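Side-chain contacts in peroxinectin A (PDB 6ERC), which is a secreted haem peroxidase that uses hydrogen peroxide to oxidise phenolic donors and also oxidises iodide and thiocyanate: residues E173-V178 and K187-V192; L227-N232 and R339-L344; N232-K237 and S256-Q261; K264-E269 and E460-T465. All coordinates share one frame; numbering follows the deposited sequence.

Contact 1: E173-V178 and K187-V192; sequences EMKMTV and KNVPGV
Thr177 and Lys187 meet with their side chains crossing at about a right angle: Lys187 CE lies against both branches of the threonine, 3.9 Å from the hydroxyl Thr177 OG1 and 4.1 Å from the methyl Thr177 CG2, with no hydrogen bond across. A bend at chi3 (-74°) turns the lysine chain back and brings its CE over the threonine. The second contact is a loose van der Waals one. Lys175, extended from CG onward, comes tip to tip with Val189, its NZ 4.1 Å from Val189 CG1.

The polar bonds of these side chains are made outside the pairings. Thr177 OG1 is hydrogen-bonded to the carbonyl of Pro185, and Lys175 NZ to that of Asn165 near the end of helix 160-166, which probably satisfies the ammonium group beside the valine methyl. Without OG1 and CG2, as with an alanine here, the Pro185 carbonyl would probably lose this partner and the Lys187 chain the surface it lies on.

Residues 189-192 form a type II beta turn with Gly191 at its third position. Thr177 is paired through its backbone with Leu184; the arrangement is that of a small antiparallel beta hairpin, strands 177-179 and 182-184, whose outgoing loop folds back beside the incoming chain.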
loop_
_atom_site.group_PDB
_atom_site.type_symbol
_atom_site.label_atom_id
_atom_site.label_comp_id
_atom_site.label_asym_id
_atom_site.label_seq_id
_atom_site.Cartn_x
_atom_site.Cartn_y
_atom_site.Cartn_z
ATOM N N GLU A 173 -0.296 -11.751 24.400
ATOM C CA GLU A 173 -1.387 -11.593 23.453
ATOM C C GLU A 173 -1.618 -10.122 23.120
ATOM O O GLU A 173 -1.133 -9.216 23.804
ATOM C CB GLU A 173 -2.673 -12.211 24.011
ATOM C CG GLU A 173 -2.562 -13.702 24.276
ATOM C CD GLU A 173 -3.860 -14.313 24.771
ATOM O OE1 GLU A 173 -4.927 -13.969 24.219
ATOM O OE2 GLU A 173 -3.812 -15.135 25.714
ATOM N N MET A 174 -2.369 -9.900 22.043
ATOM C CA MET A 174 -2.756 -8.567 21.605
ATOM C C MET A 174 -4.140 -8.225 22.144
ATOM O O MET A 174 -5.017 -9.089 22.217
ATOM C CB MET A 174 -2.768 -8.475 20.078
ATOM C CG MET A 174 -1.415 -8.682 19.418
ATOM S SD MET A 174 -0.211 -7.404 19.831
ATOM C CE MET A 174 -0.910 -5.990 18.982
ATOM N N LYS A 175 -4.333 -6.960 22.513
ATOM C CA LYS A 175 -5.655 -6.505 22.920
ATOM C C LYS A 175 -6.667 -6.771 21.812
ATOM O O LYS A 175 -6.352 -6.710 20.620
ATOM C CB LYS A 175 -5.639 -5.012 23.254
ATOM C CG LYS A 175 -4.878 -4.648 24.520
ATOM C CD LYS A 175 -4.971 -3.150 24.799
ATOM C CE LYS A 175 -4.197 -2.757 26.046
ATOM N NZ LYS A 175 -4.168 -1.280 26.241
ATOM N N MET A 176 -7.898 -7.063 22.215
ATOM C CA MET A 176 -8.927 -7.474 21.277
ATOM C C MET A 176 -10.283 -7.058 21.824
ATOM O O MET A 176 -10.460 -6.910 23.037
ATOM C CB MET A 176 -8.880 -8.989 21.047
ATOM C CG MET A 176 -9.074 -9.434 19.606
ATOM S SD MET A 176 -7.882 -8.742 18.441
ATOM C CE MET A 176 -6.344 -9.333 19.129
ATOM N N THR A 177 -11.237 -6.864 20.917
ATOM C CA THR A 177 -12.622 -6.582 21.279
ATOM C C THR A 177 -13.427 -7.860 21.072
ATOM O O THR A 177 -13.703 -8.250 19.933
ATOM C CB THR A 177 -13.192 -5.435 20.442
ATOM O OG1 THR A 177 -12.391 -4.260 20.616
ATOM C CG2 THR A 177 -14.627 -5.124 20.857
ATOM N N VAL A 178 -13.792 -8.519 22.166
ATOM C CA VAL A 178 -14.626 -9.712 22.079
ATOM C C VAL A 178 -16.064 -9.284 21.829
ATOM O O VAL A 178 -16.602 -8.421 22.534
ATOM C CB VAL A 178 -14.507 -10.562 23.353
ATOM C CG1 VAL A 178 -14.997 -9.794 24.578
ATOM C CG2 VAL A 178 -15.276 -11.867 23.187
ATOM N N LYS A 187 -10.200 -0.762 20.577
ATOM C CA LYS A 187 -10.602 0.608 20.292
ATOM C C LYS A 187 -10.211 1.519 21.449
ATOM O O LYS A 187 -10.038 1.077 22.588
ATOM C CB LYS A 187 -12.112 0.704 20.036
ATOM C CG LYS A 187 -12.565 0.029 18.746
ATOM C CD LYS A 187 -14.083 -0.108 18.672
ATOM C CE LYS A 187 -14.591 -1.201 19.611
ATOM N NZ LYS A 187 -16.047 -1.463 19.443
ATOM N N ASN A 188 -10.074 2.811 21.132
ATOM C CA ASN A 188 -9.796 3.854 22.123
ATOM C C ASN A 188 -8.504 3.589 22.888
ATOM O O ASN A 188 -8.339 4.045 24.024
ATOM C CB ASN A 188 -10.957 4.007 23.111
ATOM C CG ASN A 188 -12.255 4.380 22.433
ATOM O OD1 ASN A 188 -12.254 4.982 21.363
ATOM N ND2 ASN A 188 -13.373 4.029 23.057
ATOM N N VAL A 189 -7.573 2.860 22.283
ATOM C CA VAL A 189 -6.318 2.523 22.951
ATOM C C VAL A 189 -5.488 3.796 23.093
ATOM O O VAL A 189 -5.152 4.425 22.079
ATOM C CB VAL A 189 -5.552 1.437 22.180
ATOM C CG1 VAL A 189 -4.262 1.076 22.905
ATOM C CG2 VAL A 189 -6.429 0.206 21.998
ATOM N N PRO A 190 -5.133 4.214 24.312
ATOM C CA PRO A 190 -4.297 5.411 24.457
ATOM C C PRO A 190 -2.949 5.237 23.774
ATOM O O PRO A 190 -2.365 4.153 23.775
ATOM C CB PRO A 190 -4.144 5.558 25.975
ATOM C CG PRO A 190 -5.284 4.797 26.554
ATOM C CD PRO A 190 -5.513 3.655 25.620
ATOM N N GLY A 191 -2.457 6.326 23.189
ATOM C CA GLY A 191 -1.163 6.327 22.542
ATOM C C GLY A 191 -1.141 5.774 21.136
ATOM O O GLY A 191 -0.062 5.727 20.529
ATOM N N VAL A 192 -2.280 5.356 20.593
ATOM C CA VAL A 192 -2.331 4.795 19.243
ATOM C C VAL A 192 -3.105 5.747 18.338
ATOM O O VAL A 192 -4.318 5.569 18.146
ATOM C CB VAL A 192 -2.970 3.398 19.242
ATOM C CG1 VAL A 192 -2.914 2.795 17.842
ATOM C CG2 VAL A 192 -2.270 2.493 20.248
#

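Contact 2: L227-N232 and R339-L344; sequences LLRDHN and RGVEPL
Arg229 and Glu342 form a salt bridge between helix 218-241 and helix 342-350, although NH1 of the arginine has its stronger bond to the carbonyl of Thr497. Arg229 NH1 stands 3.2 Å from Glu342 OE2, and the bond is fairly straight, with an N-H...O angle of 162°. The carboxylate oxygen lies at the edge of the guanidinium, in its plane, and is approached on its syn side, though somewhat out of the carboxylate plane. The two flat groups are turned 23° from each other. The arginine gets there by a chain fully extended from CG to NE, whereas the glutamate is bent at chi2 (75°), which brings its end closer to the arginine than its base.

Both ends have further partners. NH2 donates to the carbonyl of Asp183, while OE2 accepts a weak bond from the backbone N of Ser499.

Packing completes the contact. Val341 comes from the opposite direction to Arg229 and puts CG2 3.8 Å from NH1 and 4.0 Å from NH2, while the same valine also touches Ser222 and Leu226 of helix 218-241.

A charged pair whose glutamate is buried thus has its positive group shared among a carboxylate and two backbone carbonyls; such sharing is likely to offset the charge and hold the guanidinium in one orientation.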
loop_
_atom_site.group_PDB
_atom_site.type_symbol
_atom_site.label_atom_id
_atom_site.label_comp_id
_atom_site.label_asym_id
_atom_site.label_seq_id
_atom_site.Cartn_x
_atom_site.Cartn_y
_atom_site.Cartn_z
ATOM N N LEU A 227 -4.915 -11.670 11.278
ATOM C CA LEU A 227 -3.541 -11.854 11.733
ATOM C C LEU A 227 -3.406 -11.581 13.224
ATOM O O LEU A 227 -2.495 -12.111 13.869
ATOM C CB LEU A 227 -2.593 -10.957 10.938
ATOM C CG LEU A 227 -2.428 -11.302 9.456
ATOM C CD1 LEU A 227 -1.406 -10.375 8.808
ATOM C CD2 LEU A 227 -2.025 -12.759 9.259
ATOM N N LEU A 228 -4.295 -10.761 13.786
ATOM C CA LEU A 228 -4.336 -10.609 15.233
ATOM C C LEU A 228 -4.867 -11.875 15.895
ATOM O O LEU A 228 -4.310 -12.341 16.897
ATOM C CB LEU A 228 -5.197 -9.405 15.610
ATOM C CG LEU A 228 -4.645 -8.012 15.296
ATOM C CD1 LEU A 228 -5.718 -6.963 15.540
ATOM C CD2 LEU A 228 -3.411 -7.705 16.122
ATOM N N ARG A 229 -5.941 -12.446 15.346
ATOM C CA ARG A 229 -6.445 -13.720 15.847
ATOM C C ARG A 229 -5.375 -14.799 15.752
ATOM O O ARG A 229 -5.127 -15.535 16.714
ATOM C CB ARG A 229 -7.688 -14.134 15.064
ATOM C CG ARG A 229 -8.896 -13.249 15.288
ATOM C CD ARG A 229 -10.054 -13.687 14.409
ATOM N NE ARG A 229 -11.233 -12.853 14.596
ATOM C CZ ARG A 229 -12.378 -13.022 13.946
ATOM N NH1 ARG A 229 -12.504 -14.000 13.058
ATOM N NH2 ARG A 229 -13.401 -12.212 14.182
ATOM N N ASP A 230 -4.731 -14.907 14.588
ATOM C CA ASP A 230 -3.669 -15.889 14.412
ATOM C C ASP A 230 -2.520 -15.640 15.378
ATOM O O ASP A 230 -1.848 -16.586 15.801
ATOM C CB ASP A 230 -3.172 -15.859 12.966
ATOM C CG ASP A 230 -2.511 -17.158 12.546
ATOM O OD1 ASP A 230 -3.136 -18.224 12.719
ATOM O OD2 ASP A 230 -1.377 -17.112 12.021
ATOM N N HIS A 231 -2.281 -14.378 15.740
ATOM C CA HIS A 231 -1.235 -14.072 16.709
ATOM C C HIS A 231 -1.605 -14.593 18.093
ATOM O O HIS A 231 -0.828 -15.319 18.723
ATOM C CB HIS A 231 -0.986 -12.564 16.755
ATOM C CG HIS A 231 -0.007 -12.151 17.808
ATOM N ND1 HIS A 231 -0.370 -11.939 19.121
ATOM C CD2 HIS A 231 1.326 -11.923 17.745
ATOM C CE1 HIS A 231 0.697 -11.592 19.820
ATOM N NE2 HIS A 231 1.739 -11.574 19.009
ATOM N N ASN A 232 -2.788 -14.224 18.585
ATOM C CA ASN A 232 -3.210 -14.681 19.903
ATOM C C ASN A 232 -3.364 -16.194 19.943
ATOM O O ASN A 232 -3.195 -16.806 21.004
ATOM C CB ASN A 232 -4.518 -13.998 20.299
ATOM C CG ASN A 232 -4.328 -12.538 20.652
ATOM O OD1 ASN A 232 -3.200 -12.057 20.771
ATOM N ND2 ASN A 232 -5.430 -11.826 20.835
ATOM N N ARG A 339 -21.180 -7.107 11.553
ATOM C CA ARG A 339 -21.550 -8.508 11.384
ATOM C C ARG A 339 -20.330 -9.414 11.251
ATOM O O ARG A 339 -20.416 -10.485 10.640
ATOM C CB ARG A 339 -22.467 -8.667 10.171
ATOM C CG ARG A 339 -23.850 -8.041 10.344
ATOM C CD ARG A 339 -24.663 -8.106 9.051
ATOM N NE ARG A 339 -26.038 -7.640 9.233
ATOM C CZ ARG A 339 -26.900 -7.429 8.239
ATOM N NH1 ARG A 339 -26.536 -7.637 6.978
ATOM N NH2 ARG A 339 -28.130 -7.005 8.505
ATOM N N GLY A 340 -19.194 -9.009 11.810
ATOM C CA GLY A 340 -17.992 -9.814 11.771
ATOM C C GLY A 340 -17.256 -9.705 10.447
ATOM O O GLY A 340 -17.753 -9.170 9.456
ATOM N N VAL A 341 -16.031 -10.235 10.439
ATOM C CA VAL A 341 -15.203 -10.184 9.238
ATOM C C VAL A 341 -15.582 -11.255 8.223
ATOM O O VAL A 341 -15.279 -11.099 7.033
ATOM C CB VAL A 341 -13.710 -10.329 9.582
ATOM C CG1 VAL A 341 -13.258 -9.216 10.516
ATOM C CG2 VAL A 341 -13.421 -11.697 10.194
ATOM N N GLU A 342 -16.228 -12.337 8.651
ATOM C CA GLU A 342 -16.487 -13.453 7.743
ATOM C C GLU A 342 -17.258 -13.032 6.501
ATOM O O GLU A 342 -16.879 -13.453 5.394
ATOM C CB GLU A 342 -17.220 -14.575 8.490
ATOM C CG GLU A 342 -16.341 -15.380 9.433
ATOM C CD GLU A 342 -16.008 -14.637 10.713
ATOM O OE1 GLU A 342 -16.670 -13.619 11.008
ATOM O OE2 GLU A 342 -15.085 -15.077 11.430
ATOM N N PRO A 343 -18.327 -12.235 6.593
ATOM C CA PRO A 343 -19.042 -11.848 5.363
ATOM C C PRO A 343 -18.177 -11.079 4.377
ATOM O O PRO A 343 -18.338 -11.242 3.161
ATOM C CB PRO A 343 -20.205 -10.994 5.890
ATOM C CG PRO A 343 -20.362 -11.391 7.317
ATOM C CD PRO A 343 -18.989 -11.716 7.801
ATOM N N LEU A 344 -17.268 -10.236 4.867
ATOM C CA LEU A 344 -16.337 -9.552 3.977
ATOM C C LEU A 344 -15.386 -10.541 3.319
ATOM O O LEU A 344 -15.229 -10.542 2.093
ATOM C CB LEU A 344 -15.552 -8.495 4.750
ATOM C CG LEU A 344 -16.323 -7.229 5.121
ATOM C CD1 LEU A 344 -15.579 -6.464 6.198
ATOM C CD2 LEU A 344 -16.536 -6.355 3.891
#

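Contact 3: N232-K237 and S256-Q261; sequences NRLARK and SCIIEQ
Leu234 faces Cys257 across the gap between helices 218-241 and 247-275, each residue directing its CB toward the other segment. One branch of the leucine does the touching: CD1 lies 3.5 Å from Cys257 CB and 4.1 Å from Cys257 SG, so the methyl sits against the root of the cysteine as well as its sulfur. The leucine CG is anti to the carbonyl carbon (chi1 -68°) and CD1 continues anti to CA (chi2 177°), which together carry CD1 across to the other helix. The CA atoms of Leu234 and Cys257 are 8.2 Å apart.

Ile258, the next residue along, is turned differently. Its CB does not aim at the leucine, but its end swings nearer, and CD1 comes to 4.5 Å from Leu234 CD1, a looser contact than the first. The same isoleucine also touches Asp230 and His231 one turn back on helix 218-241.

Cys257 is tied by a disulfide to Cys485, while Leu234 also packs on Glu486. No hydrogen bond crosses between the two segments. Their union is therefore purely apolar, a leucine methyl set beside a covalently held cysteine, and the charged Arg233 and Lys237 find their salt-bridge partner, Glu486, outside both segments.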
loop_
_atom_site.group_PDB
_atom_site.type_symbol
_atom_site.label_atom_id
_atom_site.label_comp_id
_atom_site.label_asym_id
_atom_site.label_seq_id
_atom_site.Cartn_x
_atom_site.Cartn_y
_atom_site.Cartn_z
ATOM N N ASN A 232 -2.788 -14.224 18.585
ATOM C CA ASN A 232 -3.210 -14.681 19.903
ATOM C C ASN A 232 -3.364 -16.194 19.943
ATOM O O ASN A 232 -3.195 -16.806 21.004
ATOM C CB ASN A 232 -4.518 -13.998 20.299
ATOM C CG ASN A 232 -4.328 -12.538 20.652
ATOM O OD1 ASN A 232 -3.200 -12.057 20.771
ATOM N ND2 ASN A 232 -5.430 -11.826 20.835
ATOM N N ARG A 233 -3.682 -16.813 18.808
ATOM C CA ARG A 233 -3.747 -18.267 18.755
ATOM C C ARG A 233 -2.372 -18.878 19.002
ATOM O O ARG A 233 -2.227 -19.812 19.800
ATOM C CB ARG A 233 -4.308 -18.710 17.404
ATOM C CG ARG A 233 -4.682 -20.178 17.328
ATOM C CD ARG A 233 -5.151 -20.549 15.934
ATOM N NE ARG A 233 -4.101 -20.332 14.942
ATOM C CZ ARG A 233 -3.111 -21.185 14.697
ATOM N NH1 ARG A 233 -3.027 -22.325 15.369
ATOM N NH2 ARG A 233 -2.200 -20.898 13.779
ATOM N N LEU A 234 -1.343 -18.351 18.334
ATOM C CA LEU A 234 0.008 -18.863 18.534
ATOM C C LEU A 234 0.529 -18.552 19.931
ATOM O O LEU A 234 1.288 -19.346 20.498
ATOM C CB LEU A 234 0.954 -18.284 17.482
ATOM C CG LEU A 234 0.745 -18.739 16.037
ATOM C CD1 LEU A 234 1.716 -18.019 15.123
ATOM C CD2 LEU A 234 0.911 -20.238 15.891
ATOM N N ALA A 235 0.143 -17.409 20.501
ATOM C CA ALA A 235 0.592 -17.074 21.848
ATOM C C ALA A 235 0.078 -18.085 22.865
ATOM O O ALA A 235 0.805 -18.478 23.784
ATOM C CB ALA A 235 0.135 -15.663 22.217
ATOM N N ARG A 236 -1.177 -18.516 22.720
ATOM C CA ARG A 236 -1.729 -19.514 23.627
ATOM C C ARG A 236 -1.011 -20.851 23.490
ATOM O O ARG A 236 -0.859 -21.580 24.478
ATOM C CB ARG A 236 -3.226 -19.677 23.363
ATOM C CG ARG A 236 -4.043 -18.458 23.760
ATOM C CD ARG A 236 -5.275 -18.274 22.880
ATOM N NE ARG A 236 -5.950 -17.008 23.168
ATOM C CZ ARG A 236 -6.840 -16.424 22.369
ATOM N NH1 ARG A 236 -7.175 -16.978 21.209
ATOM N NH2 ARG A 236 -7.393 -15.274 22.729
ATOM N N LYS A 237 -0.565 -21.191 22.280
ATOM C CA LYS A 237 0.215 -22.409 22.089
ATOM C C LYS A 237 1.576 -22.296 22.764
ATOM O O LYS A 237 1.981 -23.186 23.520
ATOM C CB LYS A 237 0.373 -22.691 20.594
ATOM C CG LYS A 237 1.348 -23.811 20.251
ATOM C CD LYS A 237 1.514 -23.925 18.746
ATOM C CE LYS A 237 2.786 -24.653 18.363
ATOM N NZ LYS A 237 3.004 -24.582 16.892
ATOM N N SER A 256 7.296 -12.903 15.865
ATOM C CA SER A 256 8.213 -13.434 14.864
ATOM C C SER A 256 7.488 -14.331 13.868
ATOM O O SER A 256 7.766 -14.284 12.664
ATOM C CB SER A 256 9.347 -14.195 15.551
ATOM O OG SER A 256 10.358 -14.557 14.630
ATOM N N CYS A 257 6.548 -15.152 14.347
ATOM C CA CYS A 257 5.805 -16.035 13.450
ATOM C C CYS A 257 4.941 -15.234 12.482
ATOM O O CYS A 257 4.898 -15.527 11.282
ATOM C CB CYS A 257 4.934 -17.006 14.251
ATOM S SG CYS A 257 5.812 -18.163 15.317
ATOM N N ILE A 258 4.230 -14.227 12.992
ATOM C CA ILE A 258 3.335 -13.439 12.148
ATOM C C ILE A 258 4.122 -12.712 11.066
ATOM O O ILE A 258 3.705 -12.658 9.903
ATOM C CB ILE A 258 2.519 -12.459 13.011
ATOM C CG1 ILE A 258 1.610 -13.228 13.976
ATOM C CG2 ILE A 258 1.708 -11.510 12.132
ATOM C CD1 ILE A 258 0.554 -14.098 13.301
ATOM N N ILE A 259 5.262 -12.127 11.431
ATOM C CA ILE A 259 6.122 -11.488 10.440
ATOM C C ILE A 259 6.486 -12.482 9.346
ATOM O O ILE A 259 6.402 -12.176 8.151
ATOM C CB ILE A 259 7.371 -10.900 11.121
ATOM C CG1 ILE A 259 6.965 -9.705 11.983
ATOM C CG2 ILE A 259 8.417 -10.489 10.092
ATOM C CD1 ILE A 259 8.047 -9.214 12.896
ATOM N N GLU A 260 6.896 -13.691 9.740
ATOM C CA GLU A 260 7.176 -14.733 8.758
ATOM C C GLU A 260 5.940 -15.057 7.929
ATOM O O GLU A 260 6.038 -15.290 6.720
ATOM C CB GLU A 260 7.690 -15.992 9.457
ATOM C CG GLU A 260 7.739 -17.218 8.549
ATOM C CD GLU A 260 8.406 -18.413 9.199
ATOM O OE1 GLU A 260 9.099 -18.230 10.222
ATOM O OE2 GLU A 260 8.233 -19.537 8.683
ATOM N N GLN A 261 4.768 -15.093 8.565
ATOM C CA GLN A 261 3.544 -15.385 7.828
ATOM C C GLN A 261 3.258 -14.303 6.795
ATOM O O GLN A 261 2.874 -14.606 5.659
ATOM C CB GLN A 261 2.372 -15.531 8.798
ATOM C CG GLN A 261 1.064 -15.941 8.140
ATOM C CD GLN A 261 1.152 -17.285 7.444
ATOM O OE1 GLN A 261 0.916 -18.330 8.053
ATOM N NE2 GLN A 261 1.491 -17.267 6.161
#

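Contact 4: K264-E269 and E460-T465; sequences KITYDE and EQFFRT
Tyr267 donates its hydroxyl proton to the backbone of the facing helix: OH lies 2.6 Å from Phe462 O, in the carbonyl plane and on a lone pair. The carbonyl lies at the edge of the tyrosine ring, in its plane. With CG anti to the carbonyl carbon (chi1 -76°), the ring end reaches the other helix although the CB points elsewhere. Tyr267 OH also has Thr465 OG1 at 3.2 Å. Phe462 O is thus satisfied as an acceptor by a side-chain donor from another helix.

Tyr267 CZ packs 4.0 Å from Phe462 CB, and the two ring planes stand at 90° with centroids 5.9 Å apart. A phenylalanine in place of Tyr267 would probably leave Phe462 O without this donor and Thr465 OG1 without its neighbouring oxygen.

Within 460-465, Arg464 grips Glu460 side-on, NE reaching OE2 at 2.8 Å and NH1 reaching OE1; its NH2 is bonded to the carbonyls of Gln291 and Asn289. Thr266 OG1 is satisfied by Ile262 O, while its CG2 reaches Phe462.

The segments of helices 247-275 and 452-467 lie 12.1 Å apart between axes; their N-to-C directions differ by 132°, nearer antiparallel than parallel. Trp472 meets Tyr267 edge-to-face, and Leu79 of helix 70-80 touches both Thr266 and Phe462.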
loop_
_atom_site.group_PDB
_atom_site.type_symbol
_atom_site.label_atom_id
_atom_site.label_comp_id
_atom_site.label_asym_id
_atom_site.label_seq_id
_atom_site.Cartn_x
_atom_site.Cartn_y
_atom_site.Cartn_z
ATOM N N LYS A 264 5.908 -14.687 3.918
ATOM C CA LYS A 264 5.763 -15.861 3.059
ATOM C C LYS A 264 4.624 -15.687 2.063
ATOM O O LYS A 264 4.760 -16.039 0.886
ATOM C CB LYS A 264 5.539 -17.113 3.906
ATOM C CG LYS A 264 5.698 -18.413 3.123
ATOM C CD LYS A 264 5.277 -19.620 3.944
ATOM C CE LYS A 264 5.506 -20.923 3.193
ATOM N NZ LYS A 264 4.985 -22.093 3.962
ATOM N N ILE A 265 3.486 -15.160 2.519
ATOM C CA ILE A 265 2.365 -14.921 1.613
ATOM C C ILE A 265 2.772 -13.947 0.514
ATOM O O ILE A 265 2.355 -14.081 -0.643
ATOM C CB ILE A 265 1.142 -14.412 2.400
ATOM C CG1 ILE A 265 0.555 -15.544 3.248
ATOM C CG2 ILE A 265 0.078 -13.850 1.453
ATOM C CD1 ILE A 265 -0.467 -15.092 4.257
ATOM N N THR A 266 3.593 -12.955 0.855
ATOM C CA THR A 266 4.009 -11.970 -0.135
ATOM C C THR A 266 4.844 -12.615 -1.237
ATOM O O THR A 266 4.575 -12.420 -2.427
ATOM C CB THR A 266 4.788 -10.844 0.548
ATOM O OG1 THR A 266 3.948 -10.201 1.516
ATOM C CG2 THR A 266 5.262 -9.812 -0.470
ATOM N N TYR A 267 5.858 -13.394 -0.861
ATOM C CA TYR A 267 6.833 -13.889 -1.824
ATOM C C TYR A 267 6.503 -15.266 -2.386
ATOM O O TYR A 267 7.121 -15.670 -3.378
ATOM C CB TYR A 267 8.223 -13.931 -1.189
ATOM C CG TYR A 267 8.865 -12.569 -1.062
ATOM C CD1 TYR A 267 8.340 -11.609 -0.208
ATOM C CD2 TYR A 267 9.998 -12.243 -1.794
ATOM C CE1 TYR A 267 8.922 -10.364 -0.090
ATOM C CE2 TYR A 267 10.587 -11.000 -1.680
ATOM C CZ TYR A 267 10.046 -10.066 -0.826
ATOM O OH TYR A 267 10.629 -8.826 -0.704
ATOM N N ASP A 268 5.567 -15.998 -1.786
ATOM C CA ASP A 268 5.134 -17.277 -2.336
ATOM C C ASP A 268 3.803 -17.190 -3.067
ATOM O O ASP A 268 3.555 -17.994 -3.972
ATOM C CB ASP A 268 5.022 -18.333 -1.229
ATOM C CG ASP A 268 6.375 -18.862 -0.782
ATOM O OD1 ASP A 268 7.409 -18.397 -1.308
ATOM O OD2 ASP A 268 6.401 -19.755 0.092
ATOM N N GLU A 269 2.950 -16.233 -2.708
ATOM C CA GLU A 269 1.635 -16.091 -3.319
ATOM C C GLU A 269 1.460 -14.767 -4.046
ATOM O O GLU A 269 1.116 -14.761 -5.232
ATOM C CB GLU A 269 0.541 -16.248 -2.250
ATOM C CG GLU A 269 0.411 -17.657 -1.706
ATOM C CD GLU A 269 -0.689 -17.784 -0.669
ATOM O OE1 GLU A 269 -0.461 -17.396 0.497
ATOM O OE2 GLU A 269 -1.787 -18.265 -1.021
ATOM N N GLU A 460 12.517 -4.944 -8.700
ATOM C CA GLU A 460 13.766 -4.454 -8.131
ATOM C C GLU A 460 13.619 -4.158 -6.644
ATOM O O GLU A 460 14.557 -4.376 -5.867
ATOM C CB GLU A 460 14.224 -3.211 -8.895
ATOM C CG GLU A 460 15.670 -2.808 -8.635
ATOM C CD GLU A 460 15.845 -1.977 -7.377
ATOM O OE1 GLU A 460 14.851 -1.385 -6.904
ATOM O OE2 GLU A 460 16.981 -1.914 -6.861
ATOM N N GLN A 461 12.450 -3.669 -6.224
ATOM C CA GLN A 461 12.249 -3.333 -4.819
ATOM C C GLN A 461 12.218 -4.588 -3.954
ATOM O O GLN A 461 12.985 -4.717 -2.993
ATOM C CB GLN A 461 10.954 -2.537 -4.650
ATOM C CG GLN A 461 10.656 -2.152 -3.211
ATOM C CD GLN A 461 11.753 -1.309 -2.601
ATOM O OE1 GLN A 461 11.933 -0.147 -2.964
ATOM N NE2 GLN A 461 12.500 -1.892 -1.676
ATOM N N PHE A 462 11.329 -5.528 -4.277
ATOM C CA PHE A 462 11.132 -6.680 -3.407
ATOM C C PHE A 462 12.341 -7.606 -3.382
ATOM O O PHE A 462 12.488 -8.387 -2.437
ATOM C CB PHE A 462 9.877 -7.441 -3.825
ATOM C CG PHE A 462 8.603 -6.763 -3.410
ATOM C CD1 PHE A 462 8.284 -6.625 -2.069
ATOM C CD2 PHE A 462 7.727 -6.260 -4.354
ATOM C CE1 PHE A 462 7.117 -5.999 -1.680
ATOM C CE2 PHE A 462 6.557 -5.636 -3.969
ATOM C CZ PHE A 462 6.252 -5.507 -2.631
ATOM N N PHE A 463 13.216 -7.536 -4.384
ATOM C CA PHE A 463 14.487 -8.236 -4.271
ATOM C C PHE A 463 15.306 -7.680 -3.115
ATOM O O PHE A 463 15.953 -8.435 -2.379
ATOM C CB PHE A 463 15.272 -8.127 -5.575
ATOM C CG PHE A 463 16.578 -8.862 -5.553
ATOM C CD1 PHE A 463 17.731 -8.240 -5.110
ATOM C CD2 PHE A 463 16.650 -10.180 -5.970
ATOM C CE1 PHE A 463 18.933 -8.916 -5.088
ATOM C CE2 PHE A 463 17.847 -10.861 -5.950
ATOM C CZ PHE A 463 18.992 -10.227 -5.508
ATOM N N ARG A 464 15.279 -6.359 -2.932
ATOM C CA ARG A 464 16.104 -5.738 -1.905
ATOM C C ARG A 464 15.504 -5.907 -0.514
ATOM O O ARG A 464 16.233 -6.204 0.440
ATOM C CB ARG A 464 16.318 -4.259 -2.227
ATOM C CG ARG A 464 17.282 -4.035 -3.384
ATOM C CD ARG A 464 17.583 -2.563 -3.618
ATOM N NE ARG A 464 16.415 -1.826 -4.092
ATOM C CZ ARG A 464 15.625 -1.073 -3.332
ATOM N NH1 ARG A 464 14.590 -0.447 -3.878
ATOM N NH2 ARG A 464 15.860 -0.934 -2.036
ATOM N N THR A 465 14.187 -5.735 -0.367
ATOM C CA THR A 465 13.585 -5.868 0.958
ATOM C C THR A 465 13.609 -7.302 1.478
ATOM O O THR A 465 13.298 -7.516 2.653
ATOM C CB THR A 465 12.145 -5.347 0.962
ATOM O OG1 THR A 465 11.474 -5.750 -0.236
ATOM C CG2 THR A 465 12.132 -3.825 1.085
#

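In the fold
The four contacts show that buried contacts in one animal haem peroxidase fold can differ in chemistry. Contact 1 is partly buried and rests on loose contacts of lysine chains with a threonine and a valine beside a hairpin; contacts 2, 3 and 4 are buried. Helix 218-241 serves contacts 2 and 3, which share Asn232, and helix 247-275 carries contacts 3 and 4. Asn232 also takes a probable hydrogen bond from Met174 N, bringing contact 1 against the same helix, where Glu173 and Arg236 form a salt bridge. Contact 2 relies on charge, contact 3 on apolar groups, and contact 4 on a hydroxyl bonded to a main-chain carbonyl, its Phe462 side chain about 9 Å from the haem.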